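Local coordinates for protein orotidine 5'-phosphate decarboxylase (Streptomyces avermitilis, PDB 3V75) that probably catalyses the decarboxylation of orotidine 5'-phosphate to UMP, the last step of de novo UMP biosynthesis, at residues R33-R38 and V265-S270; V72-E77 and R281-A286; M116-G121 and E132-K137; V173-S178 and T199-L204. One frame throughout, in Å; residues are numbered along the deposited sequence.

Overall arrangement
All four contacts belong to one TIM barrel of eight parallel strands. Interactions 1, 3 and 4 each set a helix against a barrel strand, 265-269, 113-120 and 170-176 respectively, while interaction 2 joins two outer helices, 61-75 and 280-299. Interactions 1 and 2 cross along the chain and bring N- and C-terminal parts of the barrel together; their centres are about 14 Å apart, and they touch where Arg38 NH1 meets Gly76 O. Interactions 3 and 4 follow in series inside both loops, with centres about 18 Å apart, and meet through Lys119, the predicted proton donor, and Leu174. Both touch the second subunit. Interactions 2 and 4 lie farthest apart, about 31 Å between centres.

Interaction 1: residues R33-R38 and V265-S270; sequences RAMDDR and VVPNVS
Met35, on the helix 27-38 that precedes the first barrel strand, meets Val265, Val266 and Pro267 at the start of the last strand, 265-269. Built as selenomethionine, Met35 carries the whole contact from the helix side. Its selenium does most of the touching: SE lies 3.5 Å from Val265 O, and the terminal methyl CE is almost as near, 3.6 Å from Val265 O. The same SE packs against Val266, 4.1 Å from the CA of that residue and 4.2 Å from its CG2. Farther along the strand, SE comes to 4.3 Å from CD of the Pro267 ring.

The torsions explain the reach. Met35 sends CG out opposite its own carbonyl carbon (chi1 -70°) and stays extended through chi2, then bends at chi3 (-65°), which turns CE back alongside the Val265 carbonyl. Strand 265-269 closes the TIM barrel: Val266 is bonded through its backbone to Leu239 and Ala241 on one neighbouring strand, and Pro267 to Cys42 on the other, the first strand. The Pro267 ring also touches Ile294 of helix 280-299. Helix and strand run at 59° to each other, their axes 10.8 Å apart at closest approach, a separation spanned by the long Met35 side chain. No hydrogen bond crosses between them. Past Met35 the helix is tied elsewhere, Arg38 giving hydrogen bonds to the carbonyls of Gly76, Val79 and Ala110.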
loop_
_atom_site.group_PDB
_atom_site.type_symbol
_atom_site.label_atom_id
_atom_site.label_comp_id
_atom_site.label_asym_id
_atom_site.label_seq_id
_atom_site.Cartn_x
_atom_site.Cartn_y
_atom_site.Cartn_z
ATOM N N ARG A 33 -4.357 7.627 -26.811
ATOM C CA ARG A 33 -5.568 7.990 -27.556
ATOM C C ARG A 33 -6.536 8.827 -26.715
ATOM O O ARG A 33 -7.117 9.806 -27.231
ATOM C CB ARG A 33 -6.240 6.708 -28.111
ATOM C CG ARG A 33 -7.589 6.899 -28.783
ATOM C CD ARG A 33 -7.965 5.687 -29.701
ATOM N NE ARG A 33 -6.774 4.907 -30.108
ATOM C CZ ARG A 33 -6.395 3.771 -29.505
ATOM N NH1 ARG A 33 -7.125 3.312 -28.479
ATOM N NH2 ARG A 33 -5.292 3.097 -29.909
ATOM N N ALA A 34 -6.712 8.473 -25.439
ATOM C CA ALA A 34 -7.664 9.171 -24.579
ATOM C C ALA A 34 -7.226 10.629 -24.373
ATOM O O ALA A 34 -8.065 11.548 -24.421
ATOM C CB ALA A 34 -7.774 8.477 -23.241
HETATM N N MSE A 35 -5.944 10.844 -24.118
HETATM C CA MSE A 35 -5.462 12.208 -23.929
HETATM C C MSE A 35 -5.581 13.002 -25.216
HETATM O O MSE A 35 -5.855 14.209 -25.147
HETATM C CB MSE A 35 -4.047 12.250 -23.354
HETATM C CG MSE A 35 -4.018 11.767 -21.875
HETATM SE SE MSE A 35 -2.477 12.307 -20.906
HETATM C CE MSE A 35 -1.179 11.339 -21.912
ATOM N N ASP A 36 -5.394 12.371 -26.382
ATOM C CA ASP A 36 -5.579 13.095 -27.653
ATOM C C ASP A 36 -7.068 13.475 -27.818
ATOM O O ASP A 36 -7.406 14.585 -28.255
ATOM C CB ASP A 36 -5.209 12.232 -28.881
ATOM C CG ASP A 36 -3.696 11.956 -29.035
ATOM O OD1 ASP A 36 -2.855 12.706 -28.498
ATOM O OD2 ASP A 36 -3.351 10.943 -29.742
ATOM N N ASP A 37 -7.960 12.525 -27.516
ATOM C CA ASP A 37 -9.394 12.685 -27.799
ATOM C C ASP A 37 -10.060 13.641 -26.802
ATOM O O ASP A 37 -10.819 14.517 -27.196
ATOM C CB ASP A 37 -10.125 11.337 -27.720
ATOM C CG ASP A 37 -9.820 10.404 -28.895
ATOM O OD1 ASP A 37 -9.246 10.817 -29.912
ATOM O OD2 ASP A 37 -10.151 9.200 -28.757
ATOM N N ARG A 38 -9.804 13.469 -25.514
ATOM C CA ARG A 38 -10.496 14.234 -24.487
ATOM C C ARG A 38 -9.643 15.339 -23.884
ATOM O O ARG A 38 -10.160 16.156 -23.107
ATOM C CB ARG A 38 -10.978 13.305 -23.362
ATOM C CG ARG A 38 -12.059 12.348 -23.808
ATOM C CD ARG A 38 -12.594 11.587 -22.628
ATOM N NE ARG A 38 -13.745 10.756 -22.998
ATOM C CZ ARG A 38 -14.542 10.156 -22.112
ATOM N NH1 ARG A 38 -14.314 10.301 -20.799
ATOM N NH2 ARG A 38 -15.588 9.434 -22.535
ATOM N N VAL A 265 3.357 12.963 -20.239
ATOM C CA VAL A 265 2.872 13.275 -18.911
ATOM C C VAL A 265 1.357 13.108 -18.838
ATOM O O VAL A 265 0.624 13.557 -19.744
ATOM C CB VAL A 265 3.286 14.724 -18.490
ATOM C CG1 VAL A 265 2.576 15.152 -17.214
ATOM C CG2 VAL A 265 4.784 14.785 -18.309
ATOM N N VAL A 266 0.906 12.505 -17.739
ATOM C CA VAL A 266 -0.493 12.450 -17.356
ATOM C C VAL A 266 -0.605 13.450 -16.216
ATOM O O VAL A 266 -0.267 13.151 -15.066
ATOM C CB VAL A 266 -0.880 11.035 -16.843
ATOM C CG1 VAL A 266 -2.349 11.019 -16.412
ATOM C CG2 VAL A 266 -0.605 10.005 -17.937
ATOM N N PRO A 267 -1.077 14.674 -16.522
ATOM C CA PRO A 267 -1.062 15.724 -15.488
ATOM C C PRO A 267 -2.266 15.534 -14.581
ATOM O O PRO A 267 -3.402 15.546 -15.045
ATOM C CB PRO A 267 -1.211 17.035 -16.297
ATOM C CG PRO A 267 -1.146 16.593 -17.786
ATOM C CD PRO A 267 -1.591 15.161 -17.807
ATOM N N ASN A 268 -2.033 15.358 -13.287
ATOM C CA ASN A 268 -3.124 15.131 -12.372
ATOM C C ASN A 268 -3.455 16.413 -11.596
ATOM O O ASN A 268 -2.589 16.977 -10.912
ATOM C CB ASN A 268 -2.750 14.018 -11.371
ATOM C CG ASN A 268 -3.841 13.792 -10.352
ATOM O OD1 ASN A 268 -3.821 14.369 -9.244
ATOM N ND2 ASN A 268 -4.830 13.013 -10.730
ATOM N N VAL A 269 -4.709 16.861 -11.705
ATOM C CA VAL A 269 -5.217 17.999 -10.947
ATOM C C VAL A 269 -6.212 17.483 -9.902
ATOM O O VAL A 269 -7.102 16.694 -10.248
ATOM C CB VAL A 269 -5.961 18.984 -11.878
ATOM C CG1 VAL A 269 -6.463 20.202 -11.089
ATOM C CG2 VAL A 269 -5.094 19.436 -13.074
ATOM N N SER A 270 -6.103 17.953 -8.678
ATOM C CA SER A 270 -7.073 17.613 -7.659
ATOM C C SER A 270 -7.900 18.870 -7.298
ATOM O O SER A 270 -8.930 19.129 -7.930
ATOM C CB SER A 270 -6.351 17.010 -6.463
ATOM O OG SER A 270 -7.258 16.820 -5.399
#

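Interaction 2: residues V72-E77 and R281-A286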
loop_
_atom_site.group_PDB
_atom_site.type_symbol
_atom_site.label_atom_id
_atom_site.label_comp_id
_atom_site.label_asym_id
_atom_site.label_seq_id
_atom_site.Cartn_x
_atom_site.Cartn_y
_atom_site.Cartn_z
ATOM N N VAL A 72 -18.225 11.823 -11.049
ATOM C CA VAL A 72 -18.329 11.043 -12.279
ATOM C C VAL A 72 -19.468 11.502 -13.177
ATOM O O VAL A 72 -19.331 11.509 -14.407
ATOM C CB VAL A 72 -18.434 9.540 -11.966
ATOM C CG1 VAL A 72 -18.589 8.756 -13.256
ATOM C CG2 VAL A 72 -17.178 9.099 -11.183
ATOM N N GLU A 73 -20.591 11.905 -12.590
ATOM C CA GLU A 73 -21.684 12.424 -13.423
ATOM C C GLU A 73 -21.261 13.678 -14.176
ATOM O O GLU A 73 -21.564 13.831 -15.360
ATOM C CB GLU A 73 -22.933 12.730 -12.592
ATOM C CG GLU A 73 -23.582 11.437 -12.130
ATOM C CD GLU A 73 -24.751 11.632 -11.194
ATOM O OE1 GLU A 73 -24.930 12.754 -10.622
ATOM O OE2 GLU A 73 -25.517 10.634 -10.986
ATOM N N ALA A 74 -20.568 14.579 -13.475
ATOM C CA ALA A 74 -20.165 15.846 -14.083
ATOM C C ALA A 74 -19.092 15.656 -15.124
ATOM O O ALA A 74 -19.117 16.299 -16.178
ATOM C CB ALA A 74 -19.638 16.810 -13.003
ATOM N N LEU A 75 -18.126 14.799 -14.825
ATOM C CA LEU A 75 -16.892 14.740 -15.605
ATOM C C LEU A 75 -16.621 13.448 -16.382
ATOM O O LEU A 75 -15.732 13.438 -17.226
ATOM C CB LEU A 75 -15.691 15.000 -14.668
ATOM C CG LEU A 75 -15.679 16.403 -14.026
ATOM C CD1 LEU A 75 -14.469 16.481 -13.088
ATOM C CD2 LEU A 75 -15.648 17.501 -15.078
ATOM N N GLY A 76 -17.394 12.384 -16.109
ATOM C CA GLY A 76 -17.035 11.054 -16.613
ATOM C C GLY A 76 -16.964 10.985 -18.125
ATOM O O GLY A 76 -16.131 10.256 -18.657
ATOM N N GLU A 77 -17.807 11.745 -18.816
ATOM C CA GLU A 77 -17.785 11.746 -20.277
ATOM C C GLU A 77 -16.781 12.719 -20.871
ATOM O O GLU A 77 -16.593 12.741 -22.100
ATOM C CB GLU A 77 -19.175 12.023 -20.838
ATOM C CG GLU A 77 -20.151 10.888 -20.463
ATOM C CD GLU A 77 -21.518 10.996 -21.168
ATOM O OE1 GLU A 77 -21.700 11.895 -22.045
ATOM O OE2 GLU A 77 -22.410 10.183 -20.822
ATOM N N ARG A 281 -21.629 22.397 -13.650
ATOM C CA ARG A 281 -21.103 23.219 -14.736
ATOM C C ARG A 281 -19.745 23.791 -14.333
ATOM O O ARG A 281 -18.859 23.909 -15.181
ATOM C CB ARG A 281 -22.037 24.379 -15.100
ATOM C CG ARG A 281 -23.351 23.952 -15.718
ATOM C CD ARG A 281 -24.258 25.161 -15.947
ATOM N NE ARG A 281 -25.588 24.745 -16.438
ATOM C CZ ARG A 281 -26.671 25.520 -16.423
ATOM N NH1 ARG A 281 -26.607 26.748 -15.930
ATOM N NH2 ARG A 281 -27.845 25.038 -16.876
ATOM N N ALA A 282 -19.591 24.154 -13.065
ATOM C CA ALA A 282 -18.308 24.703 -12.605
ATOM C C ALA A 282 -17.208 23.631 -12.682
ATOM O O ALA A 282 -16.066 23.932 -13.068
ATOM C CB ALA A 282 -18.423 25.241 -11.193
ATOM N N LEU A 283 -17.544 22.381 -12.331
ATOM C CA LEU A 283 -16.571 21.273 -12.423
ATOM C C LEU A 283 -16.143 21.062 -13.865
ATOM O O LEU A 283 -14.946 20.979 -14.158
ATOM C CB LEU A 283 -17.201 19.971 -11.888
ATOM C CG LEU A 283 -17.249 19.905 -10.365
ATOM C CD1 LEU A 283 -18.262 18.822 -9.916
ATOM C CD2 LEU A 283 -15.842 19.646 -9.791
ATOM N N ARG A 284 -17.112 20.985 -14.769
ATOM C CA ARG A 284 -16.843 20.819 -16.191
ATOM C C ARG A 284 -15.975 21.955 -16.752
ATOM O O ARG A 284 -15.031 21.742 -17.523
ATOM C CB ARG A 284 -18.169 20.747 -16.955
ATOM C CG ARG A 284 -17.995 20.739 -18.450
ATOM C CD ARG A 284 -17.327 19.491 -18.967
ATOM N NE ARG A 284 -17.156 19.584 -20.422
ATOM C CZ ARG A 284 -18.133 19.365 -21.297
ATOM N NH1 ARG A 284 -19.352 19.053 -20.875
ATOM N NH2 ARG A 284 -17.921 19.506 -22.610
ATOM N N THR A 285 -16.342 23.183 -16.399
ATOM C CA THR A 285 -15.624 24.336 -16.919
ATOM C C THR A 285 -14.158 24.287 -16.484
ATOM O O THR A 285 -13.266 24.552 -17.290
ATOM C CB THR A 285 -16.291 25.658 -16.421
ATOM O OG1 THR A 285 -17.613 25.710 -16.973
ATOM C CG2 THR A 285 -15.527 26.920 -16.863
ATOM N N ALA A 286 -13.911 23.972 -15.210
ATOM C CA ALA A 286 -12.536 23.933 -14.699
ATOM C C ALA A 286 -11.743 22.826 -15.368
ATOM O O ALA A 286 -10.586 23.021 -15.734
ATOM C CB ALA A 286 -12.533 23.738 -13.181
#
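The peptide plane joining Leu283 to Arg284 is the flat group met here, and Leu75 puts a methyl over one face of it: CD2 lies 3.7 Å from Leu283 O and also 3.7 Å from Arg284 CA. That methyl is 4.3 Å from Leu283 CB as well, filling the angle between helix backbone and leucine side chain. Leu75 reaches this spot with CG set opposite its carbonyl carbon (chi1 -63°); chi2 then sends CD1 on in line, which turns the other methyl, CD2, to the peptide. Next to it, Ala74 CB meets Leu283 CD1 at 3.9 Å and Leu283 CB at 4.1 Å, a short side chain matched to a long one.

The two helices, 61-75 and 280-299, belong to the outer layer of the barrel and pack side by side where the first and last helices of the ring come together. Val273 of the short helix 271-274 touches both Leu75 and Leu283 and closes the apolar patch. In one of its two conformers the Arg284 side chain lies at the margin, NE forming a salt bridge with Asp288 OD2.

With no hydrogen bond or ion pair between the two segments, the contact between 72-77 and 281-286 depends on methyl groups fitting against a peptide and on the exclusion of water.

Interaction 3: residues M116-G121 and E132-K137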
loop_
_atom_site.group_PDB
_atom_site.type_symbol
_atom_site.label_atom_id
_atom_site.label_comp_id
_atom_site.label_asym_id
_atom_site.label_seq_id
_atom_site.Cartn_x
_atom_site.Cartn_y
_atom_site.Cartn_z
HETATM N N MSE A 116 -6.043 3.647 -10.479
HETATM C CA MSE A 116 -6.305 3.422 -9.068
HETATM C C MSE A 116 -5.068 3.857 -8.276
HETATM O O MSE A 116 -3.994 3.219 -8.366
HETATM C CB MSE A 116 -6.616 1.957 -8.815
HETATM C CG MSE A 116 -6.706 1.633 -7.332
HETATM SE SE MSE A 116 -8.276 2.440 -6.466
HETATM C CE MSE A 116 -9.623 1.516 -7.481
ATOM N N ASP A 117 -5.173 4.930 -7.489
ATOM C CA ASP A 117 -4.026 5.339 -6.686
ATOM C C ASP A 117 -4.119 4.694 -5.310
ATOM O O ASP A 117 -4.773 5.198 -4.372
ATOM C CB ASP A 117 -3.916 6.870 -6.596
ATOM C CG ASP A 117 -2.578 7.317 -6.135
ATOM O OD1 ASP A 117 -1.777 6.471 -5.629
ATOM O OD2 ASP A 117 -2.253 8.527 -6.262
ATOM N N ALA A 118 -3.476 3.531 -5.216
ATOM C CA ALA A 118 -3.514 2.710 -4.006
ATOM C C ALA A 118 -2.099 2.412 -3.475
ATOM O O ALA A 118 -1.935 1.889 -2.354
ATOM C CB ALA A 118 -4.265 1.420 -4.294
ATOM N N LYS A 119 -1.081 2.754 -4.269
ATOM C CA LYS A 119 0.333 2.613 -3.847
ATOM C C LYS A 119 0.596 1.284 -3.140
ATOM O O LYS A 119 1.106 1.240 -2.015
ATOM C CB LYS A 119 0.795 3.812 -3.010
ATOM C CG LYS A 119 0.777 5.129 -3.822
ATOM C CD LYS A 119 1.383 6.252 -2.988
ATOM C CE LYS A 119 1.330 7.623 -3.737
ATOM N NZ LYS A 119 -0.097 8.089 -3.927
ATOM N N ARG A 120 0.231 0.197 -3.822
ATOM C CA ARG A 120 0.424 -1.142 -3.224
ATOM C C ARG A 120 1.820 -1.646 -3.519
ATOM O O ARG A 120 2.428 -1.321 -4.544
ATOM C CB ARG A 120 -0.600 -2.139 -3.792
ATOM C CG ARG A 120 -2.063 -1.703 -3.584
ATOM C CD ARG A 120 -2.381 -1.472 -2.101
ATOM N NE ARG A 120 -3.835 -1.541 -1.827
ATOM C CZ ARG A 120 -4.590 -0.602 -1.234
ATOM N NH1 ARG A 120 -4.051 0.571 -0.859
ATOM N NH2 ARG A 120 -5.879 -0.861 -1.024
ATOM N N GLY A 121 2.317 -2.510 -2.649
ATOM C CA GLY A 121 3.618 -3.110 -2.904
ATOM C C GLY A 121 3.851 -4.251 -1.933
ATOM O O GLY A 121 3.915 -4.025 -0.718
ATOM N N GLU A 132 -4.755 -9.100 -8.667
ATOM C CA GLU A 132 -6.080 -9.747 -8.807
ATOM C C GLU A 132 -7.186 -8.713 -8.459
ATOM O O GLU A 132 -8.249 -8.670 -9.081
ATOM C CB GLU A 132 -6.184 -11.016 -7.887
ATOM C CG GLU A 132 -7.561 -11.741 -7.816
ATOM C CD GLU A 132 -7.572 -13.066 -6.968
ATOM O OE1 GLU A 132 -6.519 -13.761 -6.956
ATOM O OE2 GLU A 132 -8.610 -13.439 -6.405
ATOM N N ALA A 133 -6.940 -7.932 -7.395
ATOM C CA ALA A 133 -7.936 -6.954 -6.936
ATOM C C ALA A 133 -8.143 -5.829 -7.966
ATOM O O ALA A 133 -9.273 -5.374 -8.170
ATOM C CB ALA A 133 -7.486 -6.326 -5.613
ATOM N N PHE A 134 -7.059 -5.369 -8.589
ATOM C CA PHE A 134 -7.134 -4.123 -9.365
ATOM C C PHE A 134 -6.904 -4.267 -10.875
ATOM O O PHE A 134 -7.187 -3.312 -11.618
ATOM C CB PHE A 134 -6.116 -3.117 -8.825
ATOM C CG PHE A 134 -6.368 -2.711 -7.402
ATOM C CD1 PHE A 134 -7.493 -1.981 -7.080
ATOM C CD2 PHE A 134 -5.503 -3.086 -6.381
ATOM C CE1 PHE A 134 -7.752 -1.606 -5.745
ATOM C CE2 PHE A 134 -5.740 -2.730 -5.072
ATOM C CZ PHE A 134 -6.878 -1.976 -4.731
ATOM N N LEU A 135 -6.344 -5.384 -11.345
ATOM C CA LEU A 135 -5.814 -5.441 -12.721
ATOM C C LEU A 135 -6.367 -6.568 -13.540
ATOM O O LEU A 135 -5.906 -6.797 -14.654
ATOM C CB LEU A 135 -4.279 -5.517 -12.714
ATOM C CG LEU A 135 -3.603 -4.289 -12.079
ATOM C CD1 LEU A 135 -2.136 -4.573 -11.770
ATOM C CD2 LEU A 135 -3.785 -3.001 -12.919
ATOM N N ARG A 136 -7.340 -7.294 -13.025
ATOM C CA ARG A 136 -7.944 -8.335 -13.829
ATOM C C ARG A 136 -9.400 -7.985 -14.097
ATOM O O ARG A 136 -10.072 -7.505 -13.185
ATOM C CB ARG A 136 -7.843 -9.656 -13.090
ATOM C CG ARG A 136 -8.131 -10.772 -14.036
ATOM C CD ARG A 136 -7.544 -12.040 -13.509
ATOM N NE ARG A 136 -8.332 -12.550 -12.404
ATOM C CZ ARG A 136 -7.966 -13.649 -11.755
ATOM N NH1 ARG A 136 -6.844 -14.268 -12.164
ATOM N NH2 ARG A 136 -8.704 -14.131 -10.753
ATOM N N LYS A 137 -9.936 -8.274 -15.285
ATOM C CA LYS A 137 -11.282 -7.720 -15.579
ATOM C C LYS A 137 -12.466 -8.172 -14.770
ATOM O O LYS A 137 -13.507 -7.502 -14.743
ATOM C CB LYS A 137 -11.641 -7.881 -17.031
ATOM C CG LYS A 137 -11.713 -9.336 -17.452
ATOM C CD LYS A 137 -12.444 -9.316 -18.766
ATOM C CE LYS A 137 -12.812 -10.717 -19.235
ATOM N NZ LYS A 137 -13.547 -10.479 -20.517
#
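Phe134 meets Met116 and Ala118 by apolar contact and the Arg120 guanidinium at CE2 and CZ. Met116, a selenomethionine, crosses the ring at about a right angle, with CG 3.7 Å from Phe134 CD1 and CE 4.0 Å from Phe134 CE1. Its selenium makes an oblique Met-aromatic contact, SE lying 5.1 Å from the ring centroid and 50° off the normal. CG is swung opposite the backbone N (chi1 172°), and bends at chi2 and chi3 bring SE and CE back to the CD1-CE1 bond of the ring. Ala118 CB comes to 4.3 Å from Phe134 CZ.

The arginine contact is also oblique: Arg120 NE lies 3.9 Å from Phe134 CE2, and the guanidinium and ring planes are 71° apart. An alanine in place of Phe134 would be likely to open a gap beside Met116 and leave the Arg120 guanidinium without the ring it rests against.

Polar bonds hold the strand residues. Arg120 NH1 donates to Ala118 O at 2.9 Å, on a lone pair, though the bond is bent and tilted from the guanidinium plane; Ala118 CB covers one guanidinium face. Arg120 also forms salt bridges with Glu90 of both subunits. Lys119, the predicted proton donor, points the other way, NZ bridging to Asp117 OD1 at 2.9 Å. Lys83 of the same chain, at Asp117 OD2, and Asp122 of the second subunit, at Lys119 NZ, are consistent with the Lys-Asp-Lys-Asp tetrad of OMP decarboxylases, completed across the dimer.

Strand 113-120, helix 124-134 and strand 145-148 form a beta-alpha-beta unit, in which Leu146 packs on Met116, Ala118 and Phe134.

Interaction 4: residues V173-S178 and T199-L204; sequences VLALTS and TMLAHL
Met200 O accepts the backbone N of Leu204 at 3.0 Å, a helical bond that sets these two residues one turn apart on the side of helix 196-207 facing Val173 and Ala175. No polar bond crosses to the strand, and the contact itself is made by aliphatic groups. Val173 CG2 meets Leu204 CD2 at 3.9 Å, the two side chains crossing obliquely. Val173 places that branch beside its own backbone N, with CG1 taking the position opposite (chi1 179°). One turn back, Leu201 bends its end in toward the strand and sets CD2 4.2 Å from Ala175 CB.

Between these two pairs, the backbones themselves draw close: CA of Ala175 and CA of Met200 are 6.3 Å apart, and Met200 CG lies 4.3 Å from Leu174 O. The small Ala175 side chain is consistent with this close approach. Met200, a selenomethionine, starts toward the strand, but its torsions carry the selenium away from it, and the residue packs on Glu184 of the second subunit. Leu174 points to the opposite side of the strand, toward the predicted proton donor Lys119.

The helix runs at 132° to strand 170-176, their axes 8.7 Å apart at closest approach. It is part of the connection between strand 170-176 and the adjacent parallel strand 217-221 of the TIM barrel, and it covers both, Ala219 of the latter touching Ala175, Leu201 and Leu204.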
loop_
_atom_site.group_PDB
_atom_site.type_symbol
_atom_site.label_atom_id
_atom_site.label_comp_id
_atom_site.label_asym_id
_atom_site.label_seq_id
_atom_site.Cartn_x
_atom_site.Cartn_y
_atom_site.Cartn_z
ATOM N N VAL A 173 4.753 3.267 -11.261
ATOM C CA VAL A 173 5.681 2.967 -10.177
ATOM C C VAL A 173 6.152 4.258 -9.555
ATOM O O VAL A 173 6.592 5.148 -10.277
ATOM C CB VAL A 173 6.904 2.156 -10.722
ATOM C CG1 VAL A 173 7.891 1.850 -9.585
ATOM C CG2 VAL A 173 6.393 0.848 -11.393
ATOM N N LEU A 174 6.090 4.371 -8.227
ATOM C CA LEU A 174 6.611 5.580 -7.583
ATOM C C LEU A 174 8.079 5.756 -7.935
ATOM O O LEU A 174 8.876 4.823 -7.768
ATOM C CB LEU A 174 6.503 5.479 -6.070
ATOM C CG LEU A 174 5.118 5.222 -5.487
ATOM C CD1 LEU A 174 5.158 5.135 -3.981
ATOM C CD2 LEU A 174 4.117 6.325 -5.940
ATOM N N ALA A 175 8.456 6.935 -8.436
ATOM C CA ALA A 175 9.858 7.185 -8.759
ATOM C C ALA A 175 10.394 8.412 -8.023
ATOM O O ALA A 175 11.327 8.322 -7.239
ATOM C CB ALA A 175 10.056 7.316 -10.273
ATOM N N LEU A 176 9.779 9.569 -8.278
ATOM C CA LEU A 176 10.248 10.858 -7.748
ATOM C C LEU A 176 9.031 11.627 -7.232
ATOM O O LEU A 176 8.132 11.972 -8.008
ATOM C CB LEU A 176 10.906 11.641 -8.870
ATOM C CG LEU A 176 12.264 11.070 -9.285
ATOM C CD1 LEU A 176 12.685 11.577 -10.646
ATOM C CD2 LEU A 176 13.335 11.397 -8.205
ATOM N N THR A 177 9.001 11.917 -5.939
ATOM C CA THR A 177 7.860 12.642 -5.358
ATOM C C THR A 177 8.304 13.945 -4.713
ATOM O O THR A 177 9.465 14.098 -4.321
ATOM C CB THR A 177 7.107 11.750 -4.368
ATOM O OG1 THR A 177 8.006 11.279 -3.333
ATOM C CG2 THR A 177 6.493 10.559 -5.127
ATOM N N SER A 178 7.375 14.914 -4.606
ATOM C CA SER A 178 7.775 16.249 -4.181
ATOM C C SER A 178 7.549 16.536 -2.718
ATOM O O SER A 178 7.801 17.655 -2.260
ATOM C CB SER A 178 7.067 17.302 -5.035
ATOM O OG SER A 178 5.703 17.297 -4.685
ATOM N N THR A 199 17.127 4.091 -11.051
ATOM C CA THR A 199 17.072 2.650 -11.232
ATOM C C THR A 199 15.666 2.266 -11.651
ATOM O O THR A 199 15.489 1.473 -12.592
ATOM C CB THR A 199 17.471 1.954 -9.899
ATOM O OG1 THR A 199 18.830 2.292 -9.619
ATOM C CG2 THR A 199 17.335 0.418 -10.012
HETATM N N MSE A 200 14.655 2.836 -10.984
HETATM C CA MSE A 200 13.275 2.533 -11.357
HETATM C C MSE A 200 12.967 3.009 -12.781
HETATM O O MSE A 200 12.311 2.306 -13.554
HETATM C CB MSE A 200 12.272 3.147 -10.365
HETATM C CG MSE A 200 12.461 2.671 -8.944
HETATM SE SE MSE A 200 12.443 0.705 -8.837
HETATM C CE MSE A 200 13.210 0.563 -7.038
ATOM N N LEU A 201 13.390 4.227 -13.113
ATOM C CA LEU A 201 13.157 4.735 -14.465
ATOM C C LEU A 201 13.797 3.822 -15.510
ATOM O O LEU A 201 13.179 3.535 -16.536
ATOM C CB LEU A 201 13.678 6.171 -14.617
ATOM C CG LEU A 201 12.945 7.198 -13.754
ATOM C CD1 LEU A 201 13.731 8.522 -13.785
ATOM C CD2 LEU A 201 11.497 7.405 -14.250
ATOM N N ALA A 202 15.028 3.372 -15.254
ATOM C CA ALA A 202 15.689 2.478 -16.205
ATOM C C ALA A 202 14.939 1.137 -16.347
ATOM O O ALA A 202 14.845 0.585 -17.459
ATOM C CB ALA A 202 17.154 2.232 -15.833
ATOM N N HIS A 203 14.444 0.595 -15.234
ATOM C CA HIS A 203 13.653 -0.644 -15.318
ATOM C C HIS A 203 12.430 -0.412 -16.195
ATOM O O HIS A 203 12.048 -1.279 -17.006
ATOM C CB HIS A 203 13.145 -1.066 -13.936
ATOM C CG HIS A 203 14.155 -1.774 -13.090
ATOM N ND1 HIS A 203 14.757 -2.948 -13.482
ATOM C CD2 HIS A 203 14.594 -1.521 -11.831
ATOM C CE1 HIS A 203 15.547 -3.380 -12.510
ATOM N NE2 HIS A 203 15.461 -2.534 -11.497
ATOM N N LEU A 204 11.771 0.737 -16.014
ATOM C CA LEU A 204 10.574 1.035 -16.799
ATOM C C LEU A 204 10.912 1.203 -18.283
ATOM O O LEU A 204 10.148 0.720 -19.154
ATOM C CB LEU A 204 9.873 2.276 -16.270
ATOM C CG LEU A 204 9.266 2.089 -14.878
ATOM C CD1 LEU A 204 8.951 3.469 -14.291
ATOM C CD2 LEU A 204 7.999 1.210 -14.911
#